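Local coordinates for threonine synthase (Brucella melitensis bv. 1, PDB 4F4F), which probably catalyses the pyridoxal-phosphate-dependent conversion of O-phospho-L-homoserine and water to L-threonine and phosphate, the last step of threonine biosynthesis, at residues Ala75-Glu78 with Arg79-Arg82; Phe88-Ala92 with Val93-Val97. All coordinates share one frame; numbering follows the deposited sequence.

Interaction 1 (Ala75-Glu78 with Arg79-Arg82); sequences ADFE and RMVR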
loop_
_atom_site.group_PDB
_atom_site.type_symbol
_atom_site.label_atom_id
_atom_site.label_comp_id
_atom_site.label_asym_id
_atom_site.label_seq_id
_atom_site.Cartn_x
_atom_site.Cartn_y
_atom_site.Cartn_z
ATOM N N ALA A 75 -17.022 12.220 15.675
ATOM C CA ALA A 75 -16.075 12.374 16.770
ATOM C C ALA A 75 -15.127 11.167 16.837
ATOM O O ALA A 75 -13.920 11.341 17.079
ATOM C CB ALA A 75 -16.814 12.579 18.114
ATOM N N ASP A 76 -15.659 9.959 16.635
ATOM C CA ASP A 76 -14.831 8.751 16.668
ATOM C C ASP A 76 -13.870 8.712 15.476
ATOM O O ASP A 76 -12.684 8.417 15.641
ATOM C CB ASP A 76 -15.686 7.483 16.688
ATOM C CG ASP A 76 -16.536 7.387 17.929
ATOM O OD1 ASP A 76 -15.962 7.364 19.022
ATOM O OD2 ASP A 76 -17.774 7.397 17.788
ATOM N N PHE A 77 -14.365 9.031 14.282
ATOM C CA PHE A 77 -13.479 9.134 13.105
ATOM C C PHE A 77 -12.361 10.189 13.279
ATOM O O PHE A 77 -11.202 9.887 12.994
ATOM C CB PHE A 77 -14.296 9.333 11.820
ATOM C CG PHE A 77 -13.565 8.954 10.543
ATOM C CD1 PHE A 77 -12.998 7.692 10.385
ATOM C CD2 PHE A 77 -13.527 9.811 9.490
ATOM C CE1 PHE A 77 -12.340 7.353 9.221
ATOM C CE2 PHE A 77 -12.887 9.478 8.319
ATOM C CZ PHE A 77 -12.308 8.237 8.162
ATOM N N GLU A 78 -12.696 11.391 13.788
ATOM C CA GLU A 78 -11.694 12.422 14.202
ATOM C C GLU A 78 -11.132 12.239 15.628
ATOM O O GLU A 78 -11.038 13.253 16.480
ATOM C CB GLU A 78 -12.302 13.823 14.284
ATOM C CG GLU A 78 -11.238 14.829 14.697
ATOM C CD GLU A 78 -11.744 16.222 14.916
ATOM O OE1 GLU A 78 -10.968 17.010 15.498
ATOM O OE2 GLU A 78 -12.890 16.533 14.530
ATOM N N ARG A 79 -10.961 11.012 16.003
ATOM C CA ARG A 79 -10.015 10.669 17.018
ATOM C C ARG A 79 -9.069 9.718 16.298
ATOM O O ARG A 79 -7.887 9.830 16.406
ATOM C CB ARG A 79 -10.761 9.975 18.134
ATOM C CG ARG A 79 -9.965 9.420 19.288
ATOM C CD ARG A 79 -10.950 8.635 20.160
ATOM N NE ARG A 79 -10.923 7.187 19.905
ATOM C CZ ARG A 79 -11.492 6.503 18.893
ATOM N NH1 ARG A 79 -11.342 5.182 18.855
ATOM N NH2 ARG A 79 -12.185 7.068 17.911
ATOM N N MET A 80 -9.613 8.787 15.533
ATOM C CA MET A 80 -8.785 7.715 15.005
ATOM C C MET A 80 -7.871 8.229 13.860
ATOM O O MET A 80 -6.723 7.825 13.765
ATOM C CB MET A 80 -9.641 6.508 14.615
ATOM C CG MET A 80 -10.517 6.662 13.388
ATOM S SD MET A 80 -11.549 5.171 13.148
ATOM C CE MET A 80 -12.685 5.139 14.510
ATOM N N VAL A 81 -8.361 9.179 13.064
ATOM C CA VAL A 81 -7.529 9.819 12.020
ATOM C C VAL A 81 -6.418 10.639 12.694
ATOM O O VAL A 81 -5.251 10.528 12.345
ATOM C CB VAL A 81 -8.381 10.657 11.035
ATOM C CG1 VAL A 81 -7.489 11.416 10.075
ATOM C CG2 VAL A 81 -9.342 9.780 10.251
ATOM N N ARG A 82 -6.775 11.386 13.746
ATOM C CA ARG A 82 -5.788 12.182 14.504
ATOM C C ARG A 82 -4.728 11.268 15.102
ATOM O O ARG A 82 -3.549 11.565 15.029
ATOM C CB ARG A 82 -6.499 12.973 15.621
ATOM C CG ARG A 82 -5.717 14.069 16.330
ATOM C CD ARG A 82 -6.627 15.181 16.953
ATOM N NE ARG A 82 -7.636 15.752 16.005
ATOM C CZ ARG A 82 -7.401 16.642 15.004
ATOM N NH1 ARG A 82 -8.404 17.038 14.208
ATOM N NH2 ARG A 82 -6.188 17.154 14.764
#
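The carbonyl oxygen of Asp76 is gripped by two backbone amides of the following turn, Arg79 N and Met80 N, each 3.1 Å from Asp76 O. Both donors come from the same face of the carbonyl plane, but Met80 N lies nearer the plane, whereas Arg79 N stands well above it. Met80 N and Val81 N both make i to i+4 bonds, that from Val81 N to Phe77 O, at 2.9 Å, being the straighter. Helix 74-86 is kinked at Arg79, whose N bonds three residues back instead of four, and the psi of Glu78, +36°, departs from the alpha-helical value.

On the buried side, Phe77 and Val81 stand one turn apart. CG2 of Val81 sits over the middle of one face of the Phe77 ring in a CH-pi contact, 3.9 Å from the ring centroid. Met80 comes to the same ring from its edge, a Met-aromatic contact in which SD lies 4.0 Å from Phe77 CD1. Met80 CG is placed between the backbone N and the carbonyl carbon (chi1 71°), and a bend at chi3 turns CE back toward the Asp76 carbonyl. Leu61 of helix 56-64 touches both Phe77 and Val81, while Met127 and Tyr130 of helix 117-134 meet Met80, so this side of the helix packs against both.

On the exposed side, Glu78 and Arg82 run side by side and form a salt bridge, with Arg82 NH1 2.9 Å from Glu78 OE1. The nitrogen approaches from above the carboxylate plane, and the two flat groups are turned 65° apart. A looser ion pair joins Asp76 OD1 to Arg79 NH2 at a long 3.9 Å; the oxygen lies well out of the guanidinium plane, leaving only attraction between charges.

Interaction 2 (Phe88-Ala92 with Val93-Val97); sequences FRHDA and VCPLV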
loop_
_atom_site.group_PDB
_atom_site.type_symbol
_atom_site.label_atom_id
_atom_site.label_comp_id
_atom_site.label_asym_id
_atom_site.label_seq_id
_atom_site.Cartn_x
_atom_site.Cartn_y
_atom_site.Cartn_z
ATOM N N PHE A 88 3.134 9.808 12.790
ATOM C CA PHE A 88 4.073 10.258 11.761
ATOM C C PHE A 88 4.874 11.418 12.343
ATOM O O PHE A 88 4.306 12.407 12.814
ATOM C CB PHE A 88 3.282 10.704 10.521
ATOM C CG PHE A 88 2.933 9.587 9.594
ATOM C CD1 PHE A 88 2.096 8.574 9.996
ATOM C CD2 PHE A 88 3.481 9.548 8.315
ATOM C CE1 PHE A 88 1.820 7.504 9.159
ATOM C CE2 PHE A 88 3.195 8.503 7.467
ATOM C CZ PHE A 88 2.359 7.489 7.895
ATOM N N ARG A 89 6.194 11.297 12.312
ATOM C CA ARG A 89 7.100 12.292 12.890
ATOM C C ARG A 89 7.365 13.362 11.833
ATOM O O ARG A 89 8.477 13.491 11.294
ATOM C CB ARG A 89 8.408 11.644 13.309
ATOM C CG ARG A 89 8.352 10.781 14.576
ATOM C CD ARG A 89 7.522 9.500 14.480
ATOM N NE ARG A 89 7.791 8.677 15.675
ATOM C CZ ARG A 89 7.203 7.516 15.998
ATOM N NH1 ARG A 89 7.588 6.896 17.106
ATOM N NH2 ARG A 89 6.253 6.955 15.250
ATOM N N HIS A 90 6.326 14.079 11.475
ATOM C CA HIS A 90 6.448 15.229 10.605
ATOM C C HIS A 90 5.158 15.967 10.695
ATOM O O HIS A 90 4.081 15.360 10.561
ATOM C CB HIS A 90 6.743 14.880 9.125
ATOM C CG HIS A 90 7.270 16.052 8.367
ATOM N ND1 HIS A 90 6.490 17.094 8.020
ATOM C CD2 HIS A 90 8.571 16.383 7.974
ATOM C CE1 HIS A 90 7.235 18.022 7.396
ATOM N NE2 HIS A 90 8.514 17.593 7.374
ATOM N N ASP A 91 5.223 17.269 10.922
ATOM C CA ASP A 91 3.993 18.060 11.094
ATOM C C ASP A 91 3.067 18.029 9.876
ATOM O O ASP A 91 1.849 18.106 10.028
ATOM C CB ASP A 91 4.337 19.526 11.473
ATOM C CG ASP A 91 4.815 19.664 12.919
ATOM O OD1 ASP A 91 4.624 18.715 13.702
ATOM O OD2 ASP A 91 5.415 20.692 13.270
ATOM N N ALA A 92 3.635 17.993 8.671
ATOM C CA ALA A 92 2.838 17.866 7.443
ATOM C C ALA A 92 2.342 16.455 7.151
ATOM O O ALA A 92 1.580 16.263 6.185
ATOM C CB ALA A 92 3.648 18.357 6.245
ATOM N N VAL A 93 2.831 15.483 7.920
ATOM C CA VAL A 93 2.551 14.033 7.744
ATOM C C VAL A 93 3.280 13.497 6.508
ATOM O O VAL A 93 4.142 12.643 6.662
ATOM C CB VAL A 93 1.039 13.665 7.754
ATOM C CG1 VAL A 93 0.829 12.143 7.665
ATOM C CG2 VAL A 93 0.380 14.241 9.019
ATOM N N CYS A 94 2.929 13.995 5.314
ATOM C CA CYS A 94 3.559 13.635 4.055
ATOM C C CYS A 94 4.074 14.908 3.347
ATOM O O CYS A 94 3.347 15.534 2.579
ATOM C CB CYS A 94 2.535 12.930 3.166
ATOM S SG CYS A 94 1.862 11.388 3.853
ATOM N N PRO A 95 5.320 15.311 3.611
ATOM C CA PRO A 95 5.787 16.617 3.093
ATOM C C PRO A 95 6.402 16.517 1.699
ATOM O O PRO A 95 6.893 15.453 1.327
ATOM C CB PRO A 95 6.862 16.998 4.059
ATOM C CG PRO A 95 7.436 15.677 4.498
ATOM C CD PRO A 95 6.268 14.732 4.568
ATOM N N LEU A 96 6.338 17.610 0.942
ATOM C CA LEU A 96 7.070 17.727 -0.332
ATOM C C LEU A 96 8.496 18.251 -0.107
ATOM O O LEU A 96 8.727 19.101 0.748
ATOM C CB LEU A 96 6.322 18.651 -1.297
ATOM C CG LEU A 96 4.964 18.183 -1.810
ATOM C CD1 LEU A 96 4.201 19.365 -2.466
ATOM C CD2 LEU A 96 5.082 17.010 -2.774
ATOM N N VAL A 97 9.445 17.753 -0.913
ATOM C CA VAL A 97 10.785 18.308 -1.013
ATOM C C VAL A 97 11.005 18.562 -2.501
ATOM O O VAL A 97 10.849 17.651 -3.299
ATOM C CB VAL A 97 11.843 17.333 -0.443
ATOM C CG1 VAL A 97 13.268 17.865 -0.727
ATOM C CG2 VAL A 97 11.612 17.144 1.049
#
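Val93 N donates to His90 O at 2.9 Å, closing a type I beta turn over Asp91 and Ala92. The donor stands well above the carbonyl plane of His90. Inside the turn, the amide of Ala92 is taken up by the imidazole of His90: Ala92 N lies 3.1 Å from His90 ND1 and close to the ring plane, so ND1 serves as the acceptor. CG of His90, anti to the backbone N (chi1 -162°), lies beside the carbonyl carbon, which brings the ring edge to that amide. A weak bond from Cys94 N to Ala92 O, 2.8 Å long, closes a classic gamma turn centred on Val93 (phi 72°, psi -64°). His90 N makes another weak bond, to Phe88 O at 2.9 Å, across an inverse gamma turn centred on Arg89.

These turns lie in the connection from helix 74-86 to strand 96-100, an outermost strand of the mixed six-stranded sheet, and the carbonyl of Pro95 accepts a backbone hydrogen bond from Glu107 of the adjoining strand 103-107. The pyrrolidine of Pro95 covers one face of the His90 imidazole, its CG 3.6 Å from the ring centroid and almost directly above it. CH-pi contact and in-plane hydrogen bond together would fix the rotation of the imidazole. His110 also meets this ring. On the buried side, CG1 of Val93 packs against Phe88 CD2 at 3.8 Å.

In the fold
The two contacts follow one another along the chain: interaction 1 lies within helix 74-86, and interaction 2 forms the turn between that helix and strand 96-100. Their centres are 19 Å apart and their nearest atoms about 7 Å apart, without touching. Both rest on helices 56-64 and 117-134, the first through Leu61 and Leu123, the second through Tyr56 and Val119. Interaction 1 lies away from the cofactor site. Interaction 2 comes nearer the cofactor: the Phe88 side chain is about 12 Å from the bound pyridoxal phosphate and about 9 Å from that of Lys117, the predicted attachment lysine, to which the cofactor is not attached in this structure.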